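PDB 3O2I: uncharacterized protein, which is of unknown function but forms a two-chain assembly in which a beta sheet of one subunit is continued by a strand of the other. Local coordinates for residues D26-S34 with I43-W51; F56-R66 with V79-F89. One frame throughout, in Å; residues are numbered along the deposited sequence.

In the fold
From the N terminus the chain runs out along strand 28-35, turns, and returns along strand 41-47; interaction 1 closes this beta hairpin and extends past it to W51. Helix 53-63 follows at once, and interaction 2 closes the next loop by bringing helix 72-87 and F89 back against it. The two contacts are in series, neither nested nor crossed, with centres about 12 Å apart. They meet directly: H47 NE2 lies 2.9 Å from H87 O, a probable hydrogen bond, and L45 packs on L83, fastening helix 72-87 to the hairpin. Both contacts also touch the second subunit.

Interaction 1. Residues D26-S34 with I43-W51; sequences DMHIYELVS and IYLLHSEYW
With CG anti to its carbonyl carbon (chi1 -63°), Y30 carries its ring along the beta hairpin toward the loop after strand 43-47, where W51, its CG likewise anti to the carbonyl carbon, crosses it at about a right angle. The hairpin itself is antiparallel: H28, Y30 and L32 face H47, L45 and I43 as hydrogen-bonded pairs, each joined by two backbone bonds. Y30 N donates to L45 O over 2.7 Å. Beyond the last pair, Y30 OH accepts a bond from W51 N over 2.6 Å. That bond is nearly straight, with 170° at the hydrogen. The indole edge is turned to the phenol face in an offset edge-to-face pair, the planes at 89°. A phenylalanine here would probably keep much of the ring packing but leave W51 N without this acceptor, freeing the loop to shift. On the same face of the sheet, Y50 CB sits over the H28 ring in a CH-pi contact, 4.0 Å from its centroid. On the other face, I29 CG1 packs on L46 CD1, and E31 lies alongside the Y44 ring, its carboxylate turned only modestly from the ring plane, while E31 OE2 also forms a salt bridge with R42. Residues 29-34 pair in parallel with a strand of the second subunit, continuing the sheet across the interface. Inside the turn, E49 N donates to H47 ND1 at 2.9 Å, in the plane of the imidazole.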
# COMPACT_ATOMS: atom_id res chain seq x y z
N ASP B 26 1.17 15.79 0.11
CA ASP B 26 0.24 14.67 0.31
C ASP B 26 0.31 13.66 -0.84
O ASP B 26 -0.48 13.73 -1.78
CB ASP B 26 -1.19 15.18 0.49
CG ASP B 26 -2.14 14.09 0.92
OD1 ASP B 26 -3.25 14.01 0.35
OD2 ASP B 26 -1.77 13.30 1.83
N MSE B 27 1.24 12.72 -0.74
CA MSE B 27 1.53 11.77 -1.81
C MSE B 27 0.46 10.71 -2.01
O MSE B 27 -0.30 10.39 -1.11
CB MSE B 27 2.88 11.10 -1.58
CG MSE B 27 4.06 12.02 -1.80
SE MSE B 27 5.71 11.05 -2.10
CE MSE B 27 5.91 11.37 -4.04
N HIS B 28 0.42 10.15 -3.22
CA HIS B 28 -0.53 9.10 -3.54
C HIS B 28 0.16 7.84 -4.03
O HIS B 28 1.21 7.89 -4.68
CB HIS B 28 -1.54 9.63 -4.55
CG HIS B 28 -2.39 10.73 -4.02
ND1 HIS B 28 -3.63 10.51 -3.44
CD2 HIS B 28 -2.17 12.07 -3.93
CE1 HIS B 28 -4.13 11.66 -3.04
NE2 HIS B 28 -3.27 12.62 -3.32
N ILE B 29 -0.46 6.70 -3.73
CA ILE B 29 0.12 5.39 -4.01
C ILE B 29 -0.57 4.70 -5.20
O ILE B 29 -1.80 4.58 -5.21
CB ILE B 29 -0.05 4.47 -2.77
CG1 ILE B 29 0.57 5.14 -1.52
CG2 ILE B 29 0.53 3.10 -3.04
CD1 ILE B 29 0.35 4.36 -0.21
N TYR B 30 0.23 4.23 -6.16
CA TYR B 30 -0.28 3.51 -7.32
C TYR B 30 0.35 2.12 -7.39
O TYR B 30 1.55 1.97 -7.59
CB TYR B 30 -0.06 4.31 -8.62
CG TYR B 30 -0.85 5.58 -8.55
CD1 TYR B 30 -2.14 5.65 -9.04
CD2 TYR B 30 -0.34 6.70 -7.91
CE1 TYR B 30 -2.89 6.79 -8.92
CE2 TYR B 30 -1.07 7.85 -7.79
CZ TYR B 30 -2.35 7.88 -8.29
OH TYR B 30 -3.09 9.02 -8.15
N GLU B 31 -0.49 1.11 -7.21
CA GLU B 31 -0.02 -0.27 -7.23
C GLU B 31 -0.35 -1.00 -8.54
O GLU B 31 -1.46 -0.90 -9.06
CB GLU B 31 -0.60 -1.04 -6.05
CG GLU B 31 -0.10 -2.45 -5.94
CD GLU B 31 -0.82 -3.23 -4.83
OE1 GLU B 31 -1.85 -2.73 -4.33
OE2 GLU B 31 -0.35 -4.32 -4.47
N LEU B 32 0.62 -1.77 -9.03
CA LEU B 32 0.44 -2.65 -10.19
C LEU B 32 0.64 -4.08 -9.74
O LEU B 32 1.65 -4.42 -9.10
CB LEU B 32 1.47 -2.31 -11.27
CG LEU B 32 1.41 -0.91 -11.90
CD1 LEU B 32 2.68 -0.62 -12.67
CD2 LEU B 32 0.20 -0.76 -12.80
N VAL B 33 -0.32 -4.93 -10.07
CA VAL B 33 -0.29 -6.32 -9.62
C VAL B 33 -0.22 -7.31 -10.79
O VAL B 33 -0.99 -7.22 -11.74
CB VAL B 33 -1.53 -6.63 -8.76
CG1 VAL B 33 -1.53 -8.09 -8.35
CG2 VAL B 33 -1.59 -5.70 -7.52
N SER B 34 0.70 -8.26 -10.69
CA SER B 34 0.73 -9.41 -11.60
C SER B 34 0.25 -10.62 -10.82
O SER B 34 0.97 -11.16 -9.98
CB SER B 34 2.15 -9.64 -12.14
OG SER B 34 2.23 -10.85 -12.88
N ILE B 43 3.95 -4.09 -7.35
CA ILE B 43 4.77 -2.90 -7.52
C ILE B 43 4.00 -1.73 -6.95
O ILE B 43 2.86 -1.49 -7.32
CB ILE B 43 5.05 -2.59 -9.00
CG1 ILE B 43 5.51 -3.83 -9.75
CG2 ILE B 43 6.07 -1.46 -9.11
CD1 ILE B 43 7.01 -4.02 -9.74
N TYR B 44 4.64 -1.01 -6.04
CA TYR B 44 4.02 0.16 -5.42
C TYR B 44 4.75 1.39 -5.90
O TYR B 44 5.94 1.55 -5.64
CB TYR B 44 4.11 0.06 -3.88
CG TYR B 44 3.35 -1.12 -3.32
CD1 TYR B 44 1.98 -1.04 -3.08
CD2 TYR B 44 3.99 -2.33 -3.06
CE1 TYR B 44 1.28 -2.12 -2.58
CE2 TYR B 44 3.29 -3.42 -2.55
CZ TYR B 44 1.93 -3.30 -2.32
OH TYR B 44 1.22 -4.37 -1.81
N LEU B 45 4.02 2.27 -6.59
CA LEU B 45 4.59 3.54 -7.06
C LEU B 45 3.99 4.72 -6.30
O LEU B 45 2.83 4.70 -5.92
CB LEU B 45 4.32 3.73 -8.55
CG LEU B 45 4.79 2.63 -9.50
CD1 LEU B 45 4.52 3.07 -10.94
CD2 LEU B 45 6.26 2.34 -9.31
N LEU B 46 4.79 5.75 -6.11
CA LEU B 46 4.35 6.95 -5.41
C LEU B 46 4.34 8.12 -6.36
O LEU B 46 5.21 8.22 -7.22
CB LEU B 46 5.33 7.28 -4.28
CG LEU B 46 5.16 6.61 -2.92
CD1 LEU B 46 4.20 5.44 -3.02
CD2 LEU B 46 6.53 6.20 -2.36
N HIS B 47 3.37 9.01 -6.20
CA HIS B 47 3.37 10.27 -6.92
C HIS B 47 2.85 11.39 -6.02
O HIS B 47 1.97 11.17 -5.19
CB HIS B 47 2.52 10.19 -8.19
CG HIS B 47 2.90 11.20 -9.23
ND1 HIS B 47 2.63 12.54 -9.09
CD2 HIS B 47 3.54 11.06 -10.42
CE1 HIS B 47 3.09 13.19 -10.16
NE2 HIS B 47 3.65 12.31 -10.97
N SER B 48 3.40 12.59 -6.19
CA SER B 48 2.96 13.74 -5.41
C SER B 48 1.57 14.22 -5.81
O SER B 48 0.91 14.91 -5.04
CB SER B 48 3.98 14.89 -5.46
OG SER B 48 4.11 15.42 -6.77
N GLU B 49 1.12 13.85 -7.00
CA GLU B 49 -0.21 14.26 -7.44
C GLU B 49 -1.21 13.11 -7.54
O GLU B 49 -0.83 11.95 -7.64
CB GLU B 49 -0.15 15.02 -8.77
CG GLU B 49 0.46 16.41 -8.63
CD GLU B 49 -0.16 17.40 -9.62
OE1 GLU B 49 0.27 17.42 -10.79
OE2 GLU B 49 -1.08 18.14 -9.22
N TYR B 50 -2.49 13.46 -7.49
CA TYR B 50 -3.56 12.49 -7.64
C TYR B 50 -3.87 12.29 -9.12
O TYR B 50 -4.06 13.25 -9.86
CB TYR B 50 -4.82 12.94 -6.90
CG TYR B 50 -6.05 12.11 -7.24
CD1 TYR B 50 -7.09 12.65 -7.98
CD2 TYR B 50 -6.15 10.78 -6.82
CE1 TYR B 50 -8.21 11.89 -8.30
CE2 TYR B 50 -7.26 10.01 -7.14
CZ TYR B 50 -8.29 10.57 -7.87
OH TYR B 50 -9.39 9.80 -8.18
N TRP B 51 -3.89 11.03 -9.53
CA TRP B 51 -4.32 10.68 -10.88
C TRP B 51 -5.64 9.96 -10.73
O TRP B 51 -5.74 9.03 -9.94
CB TRP B 51 -3.31 9.74 -11.53
CG TRP B 51 -1.92 10.27 -11.68
CD1 TRP B 51 -0.97 10.35 -10.70
CD2 TRP B 51 -1.31 10.78 -12.88
NE1 TRP B 51 0.19 10.89 -11.22
CE2 TRP B 51 0.01 11.16 -12.55
CE3 TRP B 51 -1.75 10.96 -14.19
CZ2 TRP B 51 0.89 11.72 -13.49
CZ3 TRP B 51 -0.87 11.50 -15.12
CH2 TRP B 51 0.43 11.88 -14.77

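Interaction 2. Residues F56-R66 with V79-F89; sequences FYNLLLEAFQR and VSKYLVTAHGF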
# COMPACT_ATOMS: atom_id res chain seq x y z
N PHE B 56 -4.97 6.94 -14.76
CA PHE B 56 -4.10 5.82 -14.39
C PHE B 56 -4.08 4.73 -15.47
O PHE B 56 -3.01 4.33 -15.94
CB PHE B 56 -4.53 5.26 -13.03
CG PHE B 56 -3.59 4.24 -12.44
CD1 PHE B 56 -2.28 4.16 -12.87
CD2 PHE B 56 -4.03 3.38 -11.44
CE1 PHE B 56 -1.42 3.21 -12.33
CE2 PHE B 56 -3.18 2.44 -10.89
CZ PHE B 56 -1.87 2.36 -11.34
N TYR B 57 -5.26 4.25 -15.88
CA TYR B 57 -5.36 3.28 -16.98
C TYR B 57 -4.73 3.80 -18.27
O TYR B 57 -4.01 3.07 -18.95
CB TYR B 57 -6.81 2.88 -17.23
CG TYR B 57 -7.29 1.75 -16.34
CD1 TYR B 57 -7.87 2.02 -15.10
CD2 TYR B 57 -7.14 0.43 -16.73
CE1 TYR B 57 -8.30 0.98 -14.28
CE2 TYR B 57 -7.58 -0.61 -15.91
CZ TYR B 57 -8.15 -0.33 -14.69
OH TYR B 57 -8.57 -1.35 -13.88
N ASN B 58 -5.01 5.05 -18.62
CA ASN B 58 -4.41 5.69 -19.79
C ASN B 58 -2.88 5.74 -19.78
O ASN B 58 -2.24 5.67 -20.83
CB ASN B 58 -4.97 7.10 -19.98
CG ASN B 58 -6.29 7.10 -20.72
OD1 ASN B 58 -6.37 6.71 -21.89
ND2 ASN B 58 -7.35 7.55 -20.05
N LEU B 59 -2.30 5.85 -18.59
CA LEU B 59 -0.85 5.79 -18.45
C LEU B 59 -0.28 4.45 -18.92
O LEU B 59 0.81 4.41 -19.50
CB LEU B 59 -0.43 6.04 -16.99
CG LEU B 59 -0.49 7.49 -16.53
CD1 LEU B 59 -0.08 7.61 -15.08
CD2 LEU B 59 0.39 8.36 -17.42
N LEU B 60 -1.00 3.36 -18.67
CA LEU B 60 -0.55 2.04 -19.09
C LEU B 60 -0.57 1.94 -20.62
O LEU B 60 0.35 1.40 -21.23
CB LEU B 60 -1.40 0.91 -18.48
CG LEU B 60 -1.62 0.83 -16.96
CD1 LEU B 60 -2.00 -0.61 -16.51
CD2 LEU B 60 -0.42 1.32 -16.18
N LEU B 61 -1.63 2.46 -21.24
CA LEU B 61 -1.69 2.52 -22.70
C LEU B 61 -0.44 3.23 -23.22
O LEU B 61 0.20 2.74 -24.15
CB LEU B 61 -2.96 3.21 -23.18
CG LEU B 61 -4.26 2.48 -22.79
CD1 LEU B 61 -5.49 3.29 -23.18
CD2 LEU B 61 -4.32 1.09 -23.41
N GLU B 62 -0.07 4.35 -22.60
CA GLU B 62 1.12 5.08 -23.02
C GLU B 62 2.34 4.17 -22.97
O GLU B 62 3.07 4.04 -23.95
CB GLU B 62 1.35 6.32 -22.16
CG GLU B 62 0.49 7.52 -22.52
CD GLU B 62 0.83 8.74 -21.68
OE1 GLU B 62 2.03 9.04 -21.51
OE2 GLU B 62 -0.11 9.41 -21.19
N ALA B 63 2.57 3.54 -21.82
CA ALA B 63 3.68 2.61 -21.69
C ALA B 63 3.70 1.56 -22.81
O ALA B 63 4.76 1.11 -23.25
CB ALA B 63 3.64 1.92 -20.33
N PHE B 64 2.52 1.15 -23.26
CA PHE B 64 2.41 0.03 -24.19
C PHE B 64 3.05 0.30 -25.55
O PHE B 64 3.11 -0.59 -26.39
CB PHE B 64 0.95 -0.39 -24.35
CG PHE B 64 0.45 -1.28 -23.23
CD1 PHE B 64 1.28 -1.62 -22.18
CD2 PHE B 64 -0.84 -1.77 -23.25
CE1 PHE B 64 0.83 -2.44 -21.16
CE2 PHE B 64 -1.30 -2.58 -22.24
CZ PHE B 64 -0.46 -2.91 -21.19
N GLN B 65 3.57 1.50 -25.74
CA GLN B 65 4.10 1.90 -27.03
C GLN B 65 5.60 1.67 -27.17
O GLN B 65 6.08 1.32 -28.24
CB GLN B 65 3.74 3.36 -27.32
CG GLN B 65 2.24 3.60 -27.23
CD GLN B 65 1.85 5.01 -27.59
OE1 GLN B 65 2.60 5.74 -28.24
NE2 GLN B 65 0.65 5.41 -27.18
N ARG B 66 6.34 1.83 -26.08
CA ARG B 66 7.78 1.63 -26.15
C ARG B 66 8.27 0.33 -25.51
O ARG B 66 9.47 0.08 -25.46
CB ARG B 66 8.52 2.84 -25.56
CG ARG B 66 7.88 3.43 -24.31
CD ARG B 66 7.59 4.92 -24.50
NE ARG B 66 6.20 5.17 -24.89
CZ ARG B 66 5.73 6.35 -25.28
NH1 ARG B 66 4.45 6.49 -25.61
NH2 ARG B 66 6.55 7.40 -25.35
N VAL B 79 6.09 -1.40 -17.71
CA VAL B 79 5.17 -0.31 -17.39
C VAL B 79 5.65 0.50 -16.17
O VAL B 79 5.65 1.74 -16.18
CB VAL B 79 3.76 -0.89 -17.10
CG1 VAL B 79 2.83 0.20 -16.57
CG2 VAL B 79 3.19 -1.54 -18.36
N SER B 80 6.07 -0.20 -15.12
CA SER B 80 6.64 0.45 -13.95
C SER B 80 7.80 1.37 -14.34
O SER B 80 7.83 2.55 -13.95
CB SER B 80 7.12 -0.59 -12.94
OG SER B 80 7.75 0.02 -11.82
N LYS B 81 8.74 0.84 -15.12
CA LYS B 81 9.91 1.59 -15.57
C LYS B 81 9.54 2.87 -16.31
O LYS B 81 10.24 3.88 -16.22
CB LYS B 81 10.79 0.73 -16.47
CG LYS B 81 11.68 -0.26 -15.75
CD LYS B 81 12.64 -0.94 -16.72
CE LYS B 81 13.58 0.07 -17.36
NZ LYS B 81 14.47 -0.55 -18.39
N TYR B 82 8.44 2.82 -17.05
CA TYR B 82 8.01 3.95 -17.86
C TYR B 82 7.34 5.03 -17.02
O TYR B 82 7.63 6.22 -17.20
CB TYR B 82 7.08 3.49 -19.00
CG TYR B 82 6.45 4.64 -19.75
CD1 TYR B 82 7.15 5.31 -20.75
CD2 TYR B 82 5.16 5.07 -19.44
CE1 TYR B 82 6.57 6.38 -21.43
CE2 TYR B 82 4.59 6.13 -20.11
CZ TYR B 82 5.29 6.79 -21.10
OH TYR B 82 4.71 7.85 -21.75
N LEU B 83 6.46 4.63 -16.12
CA LEU B 83 5.86 5.58 -15.18
C LEU B 83 6.93 6.33 -14.39
O LEU B 83 6.82 7.53 -14.16
CB LEU B 83 4.88 4.89 -14.22
CG LEU B 83 3.65 4.26 -14.89
CD1 LEU B 83 2.69 3.72 -13.83
CD2 LEU B 83 2.95 5.26 -15.78
N VAL B 84 7.97 5.61 -13.97
CA VAL B 84 9.05 6.23 -13.20
C VAL B 84 9.82 7.25 -14.04
O VAL B 84 10.02 8.38 -13.61
CB VAL B 84 10.03 5.18 -12.62
CG1 VAL B 84 11.34 5.85 -12.21
CG2 VAL B 84 9.41 4.46 -11.43
N THR B 85 10.22 6.85 -15.24
CA THR B 85 11.06 7.70 -16.10
C THR B 85 10.29 8.84 -16.77
O THR B 85 10.79 9.96 -16.87
CB THR B 85 11.75 6.88 -17.19
OG1 THR B 85 12.68 5.98 -16.59
CG2 THR B 85 12.49 7.79 -18.15
N ALA B 86 9.08 8.55 -17.21
CA ALA B 86 8.31 9.49 -18.02
C ALA B 86 7.39 10.42 -17.23
O ALA B 86 7.05 11.50 -17.70
CB ALA B 86 7.52 8.74 -19.08
N HIS B 87 6.95 10.01 -16.04
CA HIS B 87 5.93 10.79 -15.36
C HIS B 87 6.19 11.09 -13.88
O HIS B 87 5.33 11.62 -13.19
CB HIS B 87 4.55 10.14 -15.56
CG HIS B 87 4.00 10.32 -16.94
ND1 HIS B 87 3.48 11.51 -17.39
CD2 HIS B 87 3.89 9.45 -17.97
CE1 HIS B 87 3.07 11.37 -18.63
NE2 HIS B 87 3.31 10.13 -19.01
N GLY B 88 7.39 10.75 -13.41
CA GLY B 88 7.82 11.18 -12.09
C GLY B 88 7.35 10.33 -10.92
O GLY B 88 7.42 10.77 -9.77
N PHE B 89 6.87 9.12 -11.20
CA PHE B 89 6.55 8.16 -10.15
C PHE B 89 7.85 7.65 -9.54
O PHE B 89 8.86 7.49 -10.23
CB PHE B 89 5.77 6.97 -10.72
CG PHE B 89 4.36 7.30 -11.16
CD1 PHE B 89 3.29 7.07 -10.32
CD2 PHE B 89 4.12 7.80 -12.43
CE1 PHE B 89 2.00 7.36 -10.72
CE2 PHE B 89 2.82 8.10 -12.84
CZ PHE B 89 1.77 7.88 -12.00
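Two helices that cover one face of the hairpin sheet cross here almost perpendicularly: segments 56-63 and 79-87 run at 102°, with axes 9.3 Å apart at closest approach. The CA atoms of A63 and V79 come nearest each other, consistent with the small side chain of A63, whose CB meets V79 CG2. Y82 lies over this point. With CG anti to its own backbone N (chi1 172°), it reaches across helix 56-63 and lays one ring face over A63 CA, a CH-pi contact 4.0 Å from the centroid, while A86 CB covers the opposite face. Around L59 and L60 the contact is largely apolar, with aliphatic branches against rings and against each other. L59 divides its branches: CD1 meets F89 CZ at 3.6 Å, CD2 sits over a face of the H87 imidazole, and CB touches L83 CD2 at 3.7 Å. L60 CD2 presses against V79 CG1 at 3.5 Å, a tight pair, and the F64 ring reaches V79 CG2. L32 of strand 28-35 touches F56, L60 and V79, so this strand packs against both helices.

E62, partly exposed, brings one oxygen to two donors through its extended side chain. Y82 OH donates to the anti lone pair of E62 OE1 over 2.9 Å, and H87 NE2 donates to the same oxygen from the syn side over 3.0 Å, tilted 29° out of the carboxylate plane but close to the imidazole plane. R66, less well ordered, passes its guanidinium over Y82 OH, and its NH1 reaches E62 O at 3.3 Å. The bond at NE2, off the CB-CG axis, helps fix the turn of the H87 imidazole, whereas the Y82 ring is held between A63 and A86 with its OH anchored at the end. Gripped on both its syn and anti sides, E62 OE1 thus joins helix 53-63 to Y82 and H87.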